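Local coordinates for arsenate Reductase (Corynebacterium glutamicum, PDB 3T38), which reduces arsenate to arsenite with thioredoxin as reductant and has a low-molecular-weight tyrosine phosphatase fold, at residues V81-F86 against S109-S114. Residues are numbered along the deposited sequence; the frame is centred on the assembly and turned at random.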
loop_
_atom_site.group_PDB
_atom_site.type_symbol
_atom_site.label_atom_id
_atom_site.label_comp_id
_atom_site.label_asym_id
_atom_site.label_seq_id
_atom_site.Cartn_x
_atom_site.Cartn_y
_atom_site.Cartn_z
ATOM N N VAL A 81 25.171 -4.366 5.959
ATOM C CA VAL A 81 25.604 -4.988 4.718
ATOM C C VAL A 81 24.868 -4.256 3.578
ATOM O O VAL A 81 23.880 -3.571 3.829
ATOM C CB VAL A 81 25.276 -6.525 4.781
ATOM C CG1 VAL A 81 26.161 -7.218 5.874
ATOM C CG2 VAL A 81 23.801 -6.758 5.112
ATOM N N PRO A 82 25.351 -4.370 2.337
ATOM C CA PRO A 82 24.583 -3.870 1.177
ATOM C C PRO A 82 23.157 -4.360 1.178
ATOM O O PRO A 82 22.896 -5.494 1.549
ATOM C CB PRO A 82 25.317 -4.471 -0.032
ATOM C CG PRO A 82 26.753 -4.667 0.481
ATOM C CD PRO A 82 26.621 -5.013 1.947
ATOM N N GLN A 83 22.259 -3.496 0.747
ATOM C CA GLN A 83 20.823 -3.717 0.757
ATOM C C GLN A 83 20.355 -3.675 -0.692
ATOM O O GLN A 83 20.563 -2.697 -1.398
ATOM C CB GLN A 83 20.175 -2.606 1.532
ATOM C CG GLN A 83 20.893 -2.241 2.933
ATOM C CD GLN A 83 20.321 -3.072 4.095
ATOM O OE1 GLN A 83 19.102 -3.147 4.273
ATOM N NE2 GLN A 83 21.178 -3.707 4.851
ATOM N N VAL A 84 19.722 -4.741 -1.163
ATOM C CA VAL A 84 19.304 -4.823 -2.568
ATOM C C VAL A 84 17.807 -5.062 -2.655
ATOM O O VAL A 84 17.240 -5.810 -1.830
ATOM C CB VAL A 84 20.036 -5.957 -3.230
ATOM C CG1 VAL A 84 19.629 -6.121 -4.690
ATOM C CG2 VAL A 84 21.573 -5.778 -3.069
ATOM N N LEU A 85 17.155 -4.409 -3.636
ATOM C CA LEU A 85 15.761 -4.534 -3.832
ATOM C C LEU A 85 15.440 -4.908 -5.299
ATOM O O LEU A 85 15.906 -4.235 -6.227
ATOM C CB LEU A 85 15.085 -3.207 -3.469
ATOM C CG LEU A 85 13.591 -3.172 -3.883
ATOM C CD1 LEU A 85 12.673 -4.034 -3.011
ATOM C CD2 LEU A 85 13.021 -1.802 -3.984
ATOM N N PHE A 86 14.614 -5.944 -5.503
ATOM C CA PHE A 86 14.111 -6.301 -6.852
ATOM C C PHE A 86 12.621 -5.984 -6.927
ATOM O O PHE A 86 11.902 -6.213 -5.948
ATOM C CB PHE A 86 14.351 -7.785 -7.193
ATOM C CG PHE A 86 15.803 -8.173 -7.135
ATOM C CD1 PHE A 86 16.389 -8.596 -5.909
ATOM C CD2 PHE A 86 16.620 -8.041 -8.268
ATOM C CE1 PHE A 86 17.771 -8.942 -5.849
ATOM C CE2 PHE A 86 18.014 -8.393 -8.217
ATOM C CZ PHE A 86 18.584 -8.814 -7.019
ATOM N N SER A 109 25.904 -11.765 3.708
ATOM C CA SER A 109 26.642 -10.631 3.103
ATOM C C SER A 109 25.782 -9.565 2.460
ATOM O O SER A 109 26.286 -8.489 2.218
ATOM C CB SER A 109 27.647 -11.101 2.069
ATOM O OG SER A 109 28.366 -12.156 2.599
ATOM N N VAL A 110 24.512 -9.858 2.134
ATOM C CA VAL A 110 23.600 -8.792 1.721
ATOM C C VAL A 110 22.207 -8.958 2.395
ATOM O O VAL A 110 21.855 -10.067 2.877
ATOM C CB VAL A 110 23.548 -8.570 0.134
ATOM C CG1 VAL A 110 24.962 -8.479 -0.476
ATOM C CG2 VAL A 110 22.880 -9.649 -0.543
ATOM N N GLU A 111 21.459 -7.862 2.508
ATOM C CA GLU A 111 20.050 -7.936 2.795
ATOM C C GLU A 111 19.266 -7.796 1.490
ATOM O O GLU A 111 19.396 -6.817 0.815
ATOM C CB GLU A 111 19.625 -6.882 3.823
ATOM C CG GLU A 111 20.453 -7.000 5.100
ATOM C CD GLU A 111 19.640 -6.685 6.358
ATOM O OE1 GLU A 111 18.548 -7.295 6.521
ATOM O OE2 GLU A 111 20.092 -5.826 7.157
ATOM N N VAL A 112 18.461 -8.783 1.130
ATOM C CA VAL A 112 17.789 -8.716 -0.183
ATOM C C VAL A 112 16.289 -8.583 0.046
ATOM O O VAL A 112 15.752 -9.283 0.877
ATOM C CB VAL A 112 18.087 -9.966 -1.041
ATOM C CG1 VAL A 112 17.709 -9.692 -2.564
ATOM C CG2 VAL A 112 19.606 -10.370 -0.970
ATOM N N ARG A 113 15.604 -7.729 -0.744
ATOM C CA ARG A 113 14.162 -7.550 -0.674
ATOM C C ARG A 113 13.546 -7.630 -2.019
ATOM O O ARG A 113 14.210 -7.388 -3.051
ATOM C CB ARG A 113 13.865 -6.202 -0.107
ATOM C CG ARG A 113 14.595 -6.002 1.179
ATOM C CD ARG A 113 14.034 -4.828 1.956
ATOM N NE ARG A 113 14.547 -4.760 3.337
ATOM C CZ ARG A 113 15.676 -4.164 3.705
ATOM N NH1 ARG A 113 16.506 -3.665 2.788
ATOM N NH2 ARG A 113 16.013 -4.107 5.005
ATOM N N SER A 114 12.259 -7.973 -2.041
ATOM C CA SER A 114 11.494 -7.816 -3.294
ATOM C C SER A 114 10.111 -7.179 -3.103
ATOM O O SER A 114 9.624 -7.087 -1.991
ATOM C CB SER A 114 11.338 -9.176 -3.996
ATOM O OG SER A 114 10.718 -10.164 -3.160
HETATM O O HOH W 1 16.557 -3.591 -0.133
#
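F86 turns a ring edge to V112, whose CG1 lies nearly in the ring plane, 3.4 Å from F86 CE1. This is the tight face of the strand pair: the F86 side chain also meets A98 of helix 94-106 and I201 and L204 of helix 190-211, while V84 rests on I208. Between the backbones run four hydrogen bonds of a parallel pair, E111 N to P82 O, V84 N to E111 O, R113 N to V84 O (2.7 Å) and F86 N to R113 O. The two strands belong to the beta-alpha-beta unit of strand 83-88, helix 94-106 and strand 111-116, in the low-molecular-weight tyrosine phosphatase fold; strand 111-116 is outermost in the parallel sheet. The face of Q83, E111 and R113 carries the polar groups, with L85 packing there on V150 and I151 of helix 148-153. With CG anti to its carbonyl carbon (chi1 -46°) and a bend at chi2, Q83 lies alongside E111, its amide held at both ends. Q83 NE2 donates to V81 O at 2.9 Å and weakly to E111 OE2, whose stronger hydrogen bond is with H68 NE2; Q83 OE1 accepts R113 NH1 at 3.0 Å, near the guanidinium plane, and NH2 weakly. A water on the guanidinium edge accepts from R113 NH1 and donates weakly to V84 O. At the partly exposed start V81, P82 and S109 meet without regular pairing, by scattered contacts such as V81 CG2 on E111 CG (3.4 Å).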